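Glutathione transferase lambda1 (Populus trichocarpa, PDB 4PQH) is a monomeric plant Lambda-class glutathione transferase, a thiol-transferase that binds glutathione covalently and probably acts in detoxification. Local coordinates at residues 96-99 and 100-104; 161-165 and 166-170; 212-215 and 216-220. All blocks are in the same frame, centred on the assembly; numbering follows the deposited sequence.

Contact 1: 96-99 and 100-104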
# COMPACT_ATOMS: atom_id res chain seq x y z
N ILE A 96 7.82 1.22 2.35
CA ILE A 96 7.65 2.16 1.25
C ILE A 96 8.65 3.32 1.39
O ILE A 96 9.22 3.77 0.39
CB ILE A 96 6.18 2.63 1.07
CG1 ILE A 96 5.73 3.52 2.23
CG2 ILE A 96 5.26 1.43 0.87
CD1 ILE A 96 4.27 3.96 2.12
N LYS A 97 8.91 3.76 2.62
CA LYS A 97 9.93 4.78 2.84
C LYS A 97 11.33 4.26 2.51
O LYS A 97 12.14 4.97 1.89
CB LYS A 97 9.88 5.31 4.28
CG LYS A 97 8.63 6.11 4.61
CD LYS A 97 8.64 6.53 6.06
CE LYS A 97 7.40 7.33 6.42
NZ LYS A 97 7.31 7.56 7.89
N TYR A 98 11.60 3.02 2.89
CA TYR A 98 12.89 2.41 2.65
C TYR A 98 13.18 2.24 1.16
O TYR A 98 14.25 2.62 0.68
CB TYR A 98 12.98 1.06 3.38
CG TYR A 98 14.31 0.38 3.15
CD1 TYR A 98 15.40 0.65 3.96
CD2 TYR A 98 14.48 -0.53 2.11
CE1 TYR A 98 16.62 0.04 3.74
CE2 TYR A 98 15.68 -1.14 1.88
CZ TYR A 98 16.75 -0.86 2.70
OH TYR A 98 17.95 -1.49 2.48
N ILE A 99 12.22 1.69 0.42
CA ILE A 99 12.40 1.51 -1.02
C ILE A 99 12.59 2.86 -1.70
O ILE A 99 13.46 3.02 -2.57
CB ILE A 99 11.23 0.73 -1.65
CG1 ILE A 99 11.33 -0.74 -1.23
CG2 ILE A 99 11.26 0.86 -3.18
CD1 ILE A 99 10.19 -1.60 -1.71
N ASP A 100 11.81 3.85 -1.28
CA ASP A 100 11.89 5.17 -1.88
C ASP A 100 13.29 5.77 -1.76
O ASP A 100 13.73 6.51 -2.64
CB ASP A 100 10.87 6.11 -1.24
CG ASP A 100 10.78 7.45 -1.93
OD1 ASP A 100 10.80 7.49 -3.19
OD2 ASP A 100 10.69 8.47 -1.21
N SER A 101 13.98 5.43 -0.68
CA SER A 101 15.25 6.06 -0.34
C SER A 101 16.47 5.18 -0.54
O SER A 101 17.58 5.57 -0.19
CB SER A 101 15.21 6.58 1.10
OG SER A 101 15.09 5.51 2.02
N HIS A 102 16.28 4.01 -1.14
CA HIS A 102 17.39 3.09 -1.33
C HIS A 102 17.44 2.49 -2.72
O HIS A 102 18.24 1.61 -2.99
CB HIS A 102 17.35 1.95 -0.31
CG HIS A 102 17.72 2.38 1.08
ND1 HIS A 102 16.82 2.98 1.93
CD2 HIS A 102 18.89 2.31 1.74
CE1 HIS A 102 17.43 3.26 3.07
NE2 HIS A 102 18.69 2.87 2.98
N PHE A 103 16.57 2.98 -3.60
CA PHE A 103 16.54 2.50 -4.97
C PHE A 103 16.39 3.68 -5.92
O PHE A 103 15.95 4.76 -5.53
CB PHE A 103 15.37 1.53 -5.19
CG PHE A 103 15.49 0.24 -4.44
CD1 PHE A 103 15.12 0.15 -3.11
CD2 PHE A 103 15.98 -0.90 -5.07
CE1 PHE A 103 15.22 -1.05 -2.42
CE2 PHE A 103 16.09 -2.09 -4.39
CZ PHE A 103 15.71 -2.17 -3.06
N ASP A 104 16.76 3.46 -7.18
CA ASP A 104 16.63 4.47 -8.22
C ASP A 104 15.16 4.66 -8.60
O ASP A 104 14.27 3.95 -8.11
CB ASP A 104 17.46 4.03 -9.44
CG ASP A 104 17.94 5.20 -10.30
OD1 ASP A 104 17.43 6.33 -10.17
OD2 ASP A 104 18.83 4.96 -11.15
O HOH W 1 11.44 8.04 1.36

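Contact 2: 161-165 and 166-170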
# COMPACT_ATOMS: atom_id res chain seq x y z
N GLY A 161 -1.39 20.32 -6.30
CA GLY A 161 -1.68 19.09 -7.00
C GLY A 161 -2.87 18.41 -6.35
O GLY A 161 -3.36 18.89 -5.33
N PRO A 162 -3.36 17.31 -6.95
CA PRO A 162 -4.59 16.66 -6.48
C PRO A 162 -4.36 15.62 -5.39
O PRO A 162 -5.32 14.99 -4.92
CB PRO A 162 -5.12 15.99 -7.75
CG PRO A 162 -3.88 15.63 -8.51
CD PRO A 162 -2.87 16.72 -8.21
N PHE A 163 -3.11 15.45 -4.98
CA PHE A 163 -2.75 14.39 -4.04
C PHE A 163 -2.54 14.96 -2.64
O PHE A 163 -2.66 16.16 -2.44
CB PHE A 163 -1.50 13.67 -4.56
CG PHE A 163 -1.74 12.95 -5.85
CD1 PHE A 163 -2.56 11.83 -5.89
CD2 PHE A 163 -1.18 13.40 -7.03
CE1 PHE A 163 -2.78 11.17 -7.10
CE2 PHE A 163 -1.40 12.74 -8.21
CZ PHE A 163 -2.20 11.64 -8.25
N PHE A 164 -2.30 14.09 -1.66
CA PHE A 164 -2.23 14.56 -0.28
C PHE A 164 -1.20 15.65 -0.03
O PHE A 164 -1.48 16.60 0.72
CB PHE A 164 -1.99 13.40 0.69
CG PHE A 164 -3.19 12.53 0.92
CD1 PHE A 164 -4.27 13.00 1.65
CD2 PHE A 164 -3.23 11.25 0.40
CE1 PHE A 164 -5.39 12.19 1.85
CE2 PHE A 164 -4.34 10.43 0.62
CZ PHE A 164 -5.41 10.91 1.34
N LEU A 165 -0.03 15.54 -0.65
CA LEU A 165 1.00 16.56 -0.51
C LEU A 165 1.09 17.43 -1.75
O LEU A 165 2.14 17.99 -2.05
CB LEU A 165 2.35 15.92 -0.21
CG LEU A 165 2.32 14.90 0.93
CD1 LEU A 165 3.73 14.37 1.12
CD2 LEU A 165 1.76 15.51 2.22
N GLY A 166 -0.02 17.56 -2.46
CA GLY A 166 -0.04 18.27 -3.73
C GLY A 166 0.39 17.32 -4.83
O GLY A 166 -0.44 16.68 -5.48
N GLN A 167 1.69 17.21 -5.05
CA GLN A 167 2.15 16.23 -6.01
C GLN A 167 2.19 14.83 -5.38
O GLN A 167 2.24 14.66 -4.15
CB GLN A 167 3.49 16.65 -6.63
CG GLN A 167 3.39 17.86 -7.59
CD GLN A 167 2.59 17.56 -8.86
OE1 GLN A 167 3.06 16.84 -9.74
NE2 GLN A 167 1.39 18.12 -8.95
N PHE A 168 2.12 13.83 -6.25
CA PHE A 168 2.06 12.42 -5.88
C PHE A 168 3.18 12.01 -4.92
O PHE A 168 4.34 12.40 -5.09
CB PHE A 168 2.12 11.59 -7.16
CG PHE A 168 1.92 10.12 -6.96
CD1 PHE A 168 0.66 9.60 -6.71
CD2 PHE A 168 2.98 9.24 -7.10
CE1 PHE A 168 0.48 8.24 -6.53
CE2 PHE A 168 2.80 7.87 -6.95
CZ PHE A 168 1.54 7.38 -6.67
N SER A 169 2.84 11.21 -3.90
CA SER A 169 3.83 10.79 -2.91
C SER A 169 3.48 9.46 -2.26
O SER A 169 2.42 8.88 -2.51
CB SER A 169 3.95 11.84 -1.81
OG SER A 169 2.87 11.73 -0.87
N LEU A 170 4.37 9.03 -1.39
CA LEU A 170 4.15 7.83 -0.59
C LEU A 170 2.87 7.89 0.21
O LEU A 170 2.34 6.83 0.57
CB LEU A 170 5.31 7.63 0.38
CG LEU A 170 6.67 7.34 -0.25
CD1 LEU A 170 7.72 7.30 0.83
CD2 LEU A 170 6.64 6.05 -1.06
O HOH W 2 1.06 13.37 -2.00

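Contact 3: 212-215 and 216-220. Unlike the reference sequence in segment 216-220: H219 (reference Arg).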
# COMPACT_ATOMS: atom_id res chain seq x y z
N GLU A 212 -0.79 4.15 -13.88
CA GLU A 212 -0.69 2.78 -14.38
C GLU A 212 0.09 1.86 -13.44
O GLU A 212 -0.26 0.69 -13.27
CB GLU A 212 -0.06 2.79 -15.78
CG GLU A 212 -0.17 1.46 -16.51
CD GLU A 212 -1.61 0.97 -16.61
OE1 GLU A 212 -2.54 1.81 -16.62
OE2 GLU A 212 -1.80 -0.26 -16.70
N ALA A 213 1.12 2.41 -12.80
CA ALA A 213 1.93 1.63 -11.85
C ALA A 213 1.07 1.12 -10.70
O ALA A 213 1.32 0.03 -10.18
CB ALA A 213 3.06 2.47 -11.31
N TYR A 214 0.08 1.92 -10.31
CA TYR A 214 -0.86 1.51 -9.27
C TYR A 214 -1.88 0.52 -9.82
O TYR A 214 -2.13 -0.52 -9.21
CB TYR A 214 -1.56 2.73 -8.67
CG TYR A 214 -2.88 2.37 -8.02
CD1 TYR A 214 -2.92 1.57 -6.88
CD2 TYR A 214 -4.08 2.83 -8.54
CE1 TYR A 214 -4.13 1.24 -6.29
CE2 TYR A 214 -5.29 2.50 -7.95
CZ TYR A 214 -5.30 1.71 -6.83
OH TYR A 214 -6.50 1.36 -6.25
N ASN A 215 -2.46 0.83 -10.98
CA ASN A 215 -3.43 -0.06 -11.60
C ASN A 215 -2.91 -1.48 -11.79
O ASN A 215 -3.66 -2.46 -11.66
CB ASN A 215 -3.88 0.48 -12.96
CG ASN A 215 -4.64 1.78 -12.84
OD1 ASN A 215 -5.31 2.03 -11.83
ND2 ASN A 215 -4.54 2.62 -13.86
N GLN A 216 -1.62 -1.60 -12.09
CA GLN A 216 -1.02 -2.90 -12.31
C GLN A 216 -0.95 -3.76 -11.06
O GLN A 216 -0.77 -4.97 -11.16
CB GLN A 216 0.38 -2.74 -12.91
CG GLN A 216 0.36 -2.35 -14.37
CD GLN A 216 1.65 -1.72 -14.79
OE1 GLN A 216 2.57 -1.58 -13.98
NE2 GLN A 216 1.74 -1.33 -16.05
N THR A 217 -1.10 -3.15 -9.89
CA THR A 217 -1.07 -3.93 -8.64
C THR A 217 -2.45 -4.47 -8.34
O THR A 217 -2.66 -5.15 -7.33
CB THR A 217 -0.58 -3.12 -7.43
OG1 THR A 217 -1.52 -2.09 -7.12
CG2 THR A 217 0.77 -2.52 -7.72
N ARG A 218 -3.40 -4.16 -9.21
CA ARG A 218 -4.72 -4.77 -9.16
C ARG A 218 -4.73 -5.98 -10.09
O ARG A 218 -5.72 -6.72 -10.15
CB ARG A 218 -5.81 -3.77 -9.53
CG ARG A 218 -5.92 -2.59 -8.57
CD ARG A 218 -6.86 -1.50 -9.07
NE ARG A 218 -8.24 -1.68 -8.63
CZ ARG A 218 -9.06 -0.68 -8.31
NH1 ARG A 218 -8.63 0.58 -8.39
NH2 ARG A 218 -10.30 -0.92 -7.92
N HIS A 219 -3.62 -6.19 -10.81
CA HIS A 219 -3.46 -7.34 -11.71
C HIS A 219 -3.25 -8.62 -10.92
O HIS A 219 -2.97 -8.58 -9.72
CB HIS A 219 -2.26 -7.16 -12.66
CG HIS A 219 -2.45 -6.12 -13.71
ND1 HIS A 219 -1.58 -5.98 -14.77
CD2 HIS A 219 -3.39 -5.15 -13.86
CE1 HIS A 219 -1.98 -4.98 -15.54
NE2 HIS A 219 -3.08 -4.46 -15.01
N GLU A 220 -3.35 -9.74 -11.62
CA GLU A 220 -3.19 -11.06 -11.01
C GLU A 220 -2.64 -12.05 -12.03
O GLU A 220 -2.74 -11.82 -13.24
CB GLU A 220 -4.54 -11.55 -10.48
CG GLU A 220 -5.60 -11.73 -11.55
CD GLU A 220 -6.97 -12.02 -10.98
OE1 GLU A 220 -7.10 -12.03 -9.73
OE2 GLU A 220 -7.91 -12.24 -11.77

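Contact 1: 96-99 and 100-104
The imidazole of H102 lies over one face of the Y98 ring in an offset stack. The planes are 17° apart and the centroids 3.9 Å. CE1 of Y98 sits over the centre of the imidazole, while ND1 of H102 falls toward the rim of the phenol ring. At the edge of the imidazole, in its plane, is the backbone O of Y98, and ND1 of H102 donates to it at 2.9 Å. Stack and bond thus fix the imidazole together. The Y98 ring reaches this place because its CG is anti to the backbone N (chi1 180°). K89 makes a cation-pi contact with the same ring. With the phenol ring gone, as in an alanine here, the H102 imidazole is likely to lose its stacking partner and K89 its cation-pi ring.

The F103 ring has the I99 O at its edge, in plane. Its CD1 packs on CG2 of I99 at 3.9 Å, and H84 meets it from strand 81-84. Along helix 92-102, S101 OG donates to K97 O at 3.0 Å, and S101 N bonds Y98 O at 3.1 Å. A water joins K97 O to D100 OD2, while D100 OD1 forms a salt bridge with K49. Side chains of S101 and H102 therefore supply donors to the carbonyls of K97 and Y98, and the ND1 bond implies that this nitrogen of H102 carries a proton.

Contact 2: 161-165 and 166-170
Two backbone hydrogen bonds join F163 and G166. F163 N donates to G166 O at 3.0 Å, and G166 N returns a bond of the same length to F163 O. A water bridges L165 to the residues that follow: it accepts from L165 N and from S169 OG and donates to Q167 O. S169 OG also caps V171 N, so S169 is the N-cap of helix 170-190. D172, in the first turn of that helix, bonds the backbone N of both F164 and S169.

F163 to G166 form a type I beta turn, closed by a single antiparallel hydrogen-bonded bridge. It lies in the loop between helices 144-154 and 170-190 of the all-helical C-terminal domain of the GST fold. G166 has a positive phi (85°), where a side chain would press on the L165 carbonyl. G161 CA makes a CA-H...O contact with G166 O at 3.1 Å; a CB on G161 would point at that oxygen and collide with it.

Beside the turn, the side chains of F163 and F168 meet T-shaped, with planes at 75°. F168 CG is anti to the backbone N (chi1 -174°), which turns the ring edge to the face of F163, its CD1 over the ring centre. F168 CB adds a CH-pi contact, 4.2 Å from the F163 centroid. P162 CG lies on the opposite face of F163, toward the rim. M208 of helix 199-208 touches both phenylalanines. Next to the water, CD1 of L165 rests on S169 OG at 3.4 Å.

Contact 3: 212-215 and 216-220
T217 turns back on Y214 and uses two donors on one carbonyl. OG1 of T217 donates to Y214 O at 2.7 Å, in the carbonyl plane. T217 N reaches the same oxygen at 2.9 Å from above that plane. With chi1 at 67°, OG1 stands between the backbone N and the carbonyl carbon of T217, close enough for this bond. The methyl CG2 lies against A213 O at 3.6 Å.

Next to this grip, Q216 N bonds E212 O at 2.9 Å, and R218 N bonds N215 O at 3.0 Å. The side chains of E212 and Q216 cross at about a right angle. NE2 of Q216 lies 3.4 Å from CG of E212, with the carboxylate and amide planes 77° apart. CA of Q216 sits over the centre of one face of the H219 ring. H219 replaces the arginine of the reference sequence.

In one of its two conformers R218 brings NH1 near Y214 OH without a hydrogen bond, so this approach is doubtful. The hydroxyl bonds E180 instead.

A second shell sets the turn in place. Q40 of helix 37-48 bonds T217 OG1, and N47 of that helix bonds A213 O. N209 O takes a bond from N215 ND2. One i+4 backbone bond is followed by i+3 bonds, as in tight 3-10-like turns. Here the short helix 212-215 and its tail lie against helix 37-48 of the thioredoxin-like domain.

Overall arrangement
Contact 1 lies in the N-terminal, thioredoxin-like domain and contact 2 in the helical C-terminal domain. Their centres are about 17 Å apart, yet they touch through L170, whose CD2 is 3.7 Å from I96 O. Contact 3 comes near the C-terminus, its centre about 19 Å from each of the others. It touches neither, with nearest atoms about 10 Å from contact 1 and about 6 Å from contact 2. The I96 side chain is about 9 Å from bound glutathione and about 5 Å from that of S92, which binds it. The T217 side chain is about 11 Å from that of C36, the covalent glutathione site. Contact 2 lies away from these sites.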